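Local coordinates for protein acyl-CoA dehydrogenase FadE3 (Mycobacterium smegmatis, PDB 4IV6) that is an acyl-CoA dehydrogenase family flavoprotein that binds dihydroflavine-adenine dinucleotide in a four-chain assembly, at residues P193-S198 and C212-T217. Numbering follows the deposited sequence.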
loop_
_atom_site.group_PDB
_atom_site.type_symbol
_atom_site.label_atom_id
_atom_site.label_comp_id
_atom_site.label_asym_id
_atom_site.label_seq_id
_atom_site.Cartn_x
_atom_site.Cartn_y
_atom_site.Cartn_z
ATOM N N PRO B 193 20.753 -40.417 22.950
ATOM C CA PRO B 193 19.592 -40.904 23.676
ATOM C C PRO B 193 18.929 -39.756 24.447
ATOM O O PRO B 193 19.617 -38.947 25.046
ATOM C CB PRO B 193 20.185 -41.987 24.611
ATOM C CG PRO B 193 21.359 -42.511 23.832
ATOM C CD PRO B 193 21.939 -41.262 23.187
ATOM N N GLY B 194 17.617 -39.635 24.344
ATOM C CA GLY B 194 16.905 -38.567 25.036
ATOM C C GLY B 194 16.562 -37.392 24.116
ATOM O O GLY B 194 15.845 -36.484 24.520
ATOM N N PHE B 195 17.096 -37.395 22.896
ATOM C CA PHE B 195 16.822 -36.324 21.931
ATOM C C PHE B 195 15.822 -36.901 20.928
ATOM O O PHE B 195 16.203 -37.686 20.055
ATOM C CB PHE B 195 18.145 -35.914 21.253
ATOM C CG PHE B 195 18.028 -34.865 20.172
ATOM C CD1 PHE B 195 16.809 -34.355 19.740
ATOM C CD2 PHE B 195 19.171 -34.441 19.540
ATOM C CE1 PHE B 195 16.744 -33.422 18.727
ATOM C CE2 PHE B 195 19.124 -33.503 18.530
ATOM C CZ PHE B 195 17.899 -32.994 18.123
ATOM N N ASP B 196 14.563 -36.511 21.052
ATOM C CA ASP B 196 13.503 -37.036 20.209
ATOM C C ASP B 196 13.116 -36.007 19.153
ATOM O O ASP B 196 12.913 -34.819 19.461
ATOM C CB ASP B 196 12.289 -37.372 21.080
ATOM C CG ASP B 196 11.147 -38.012 20.301
ATOM O OD1 ASP B 196 11.303 -39.058 19.697
ATOM O OD2 ASP B 196 10.055 -37.454 20.298
ATOM N N VAL B 197 13.065 -36.460 17.905
ATOM C CA VAL B 197 12.559 -35.654 16.794
ATOM C C VAL B 197 11.145 -36.148 16.573
ATOM O O VAL B 197 10.902 -37.256 16.068
ATOM C CB VAL B 197 13.428 -35.775 15.540
ATOM C CG1 VAL B 197 12.882 -34.883 14.436
ATOM C CG2 VAL B 197 14.841 -35.354 15.871
ATOM N N SER B 198 10.211 -35.322 17.012
ATOM C CA SER B 198 8.964 -35.846 17.559
ATOM C C SER B 198 7.888 -35.951 16.523
ATOM O O SER B 198 7.109 -36.924 16.567
ATOM C CB SER B 198 8.467 -35.033 18.789
ATOM O OG SER B 198 9.475 -34.863 19.791
ATOM N N CYS B 212 10.149 -29.783 12.484
ATOM C CA CYS B 212 9.808 -30.679 13.581
ATOM C C CYS B 212 9.795 -30.080 14.978
ATOM O O CYS B 212 10.505 -29.101 15.271
ATOM C CB CYS B 212 10.813 -31.828 13.590
ATOM S SG CYS B 212 10.938 -32.728 12.022
ATOM N N GLU B 213 9.003 -30.709 15.833
ATOM C CA GLU B 213 9.134 -30.550 17.263
ATOM C C GLU B 213 10.218 -31.477 17.809
ATOM O O GLU B 213 10.279 -32.646 17.442
ATOM C CB GLU B 213 7.825 -30.817 17.987
ATOM C CG GLU B 213 7.875 -30.411 19.456
ATOM C CD GLU B 213 6.555 -30.688 20.170
ATOM O OE1 GLU B 213 6.473 -31.563 21.060
ATOM O OE2 GLU B 213 5.574 -30.056 19.763
ATOM N N LEU B 214 11.067 -30.911 18.651
ATOM C CA LEU B 214 12.126 -31.612 19.350
ATOM C C LEU B 214 11.853 -31.644 20.855
ATOM O O LEU B 214 11.541 -30.617 21.457
ATOM C CB LEU B 214 13.457 -30.912 19.180
ATOM C CG LEU B 214 13.887 -30.424 17.799
ATOM C CD1 LEU B 214 15.299 -29.870 17.904
ATOM C CD2 LEU B 214 13.799 -31.516 16.754
ATOM N N ASN B 215 12.069 -32.801 21.468
ATOM C CA ASN B 215 11.911 -32.964 22.904
ATOM C C ASN B 215 13.148 -33.604 23.493
ATOM O O ASN B 215 13.558 -34.648 23.026
ATOM C CB ASN B 215 10.660 -33.798 23.172
ATOM C CG ASN B 215 9.416 -32.971 23.035
ATOM O OD1 ASN B 215 9.100 -32.183 23.927
ATOM N ND2 ASN B 215 8.706 -33.124 21.939
ATOM N N PHE B 216 13.750 -32.935 24.479
ATOM C CA PHE B 216 14.928 -33.404 25.181
ATOM C C PHE B 216 14.544 -33.845 26.593
ATOM O O PHE B 216 13.982 -33.054 27.386
ATOM C CB PHE B 216 15.944 -32.287 25.274
ATOM C CG PHE B 216 16.400 -31.789 23.951
ATOM C CD1 PHE B 216 17.468 -32.400 23.306
ATOM C CD2 PHE B 216 15.754 -30.761 23.336
ATOM C CE1 PHE B 216 17.915 -31.950 22.078
ATOM C CE2 PHE B 216 16.165 -30.307 22.091
ATOM C CZ PHE B 216 17.243 -30.909 21.465
ATOM N N THR B 217 14.803 -35.115 26.878
ATOM C CA THR B 217 14.594 -35.703 28.198
ATOM C C THR B 217 15.895 -36.274 28.691
ATOM O O THR B 217 16.365 -37.264 28.170
ATOM C CB THR B 217 13.564 -36.828 28.098
ATOM O OG1 THR B 217 12.398 -36.332 27.421
ATOM C CG2 THR B 217 13.187 -37.332 29.464
#
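Strands 195-198 and 212-216 run antiparallel, their axes 4.7 Å apart, as the two arms of a beta hairpin in the middle domain. Asp196 and Asn215 form the hydrogen-bonded pair, N to O in both directions, flanked by the non-hydrogen-bonded pairs Phe195-Phe216 and Val197-Leu214; further bonds run from Thr217 N to Gly194 O and from Ser198 N to Glu213 O (2.7 Å). On the apolar face, CE1 of Phe216 sits over one face of the Phe195 ring, offset toward its rim and 3.5 Å from Phe195 CG, with the ring planes oblique at 34°. With its CG anti to the backbone N (chi1 177°), Phe195 also carries CE1 to 3.9 Å from Leu214 CD1. Leu214 CD2 then packs alongside Val197 CG2, and Val197 CG1 reaches Cys212 SG. Val167 and Leu169 of strand 166-172 adjoin the two phenylalanines. On the other face a polar chain forms: Asn215 ND2 gives one N-H to Ser198 OG (2.9 Å, 174°) and the other to the anti lone pair of Glu213 OE1, both partners in its amide plane. Ser198 OG in turn donates to Asp196 OD2 (2.7 Å) from above the carboxylate plane, while Arg199 forms a salt bridge with Glu213 OE2. The two N-H bonds of Asn215 ND2 hold that amide's rotation; Asn215 and Ser198 thus link two carboxylates, and the pairing with Arg199 probably offsets the charge of Glu213.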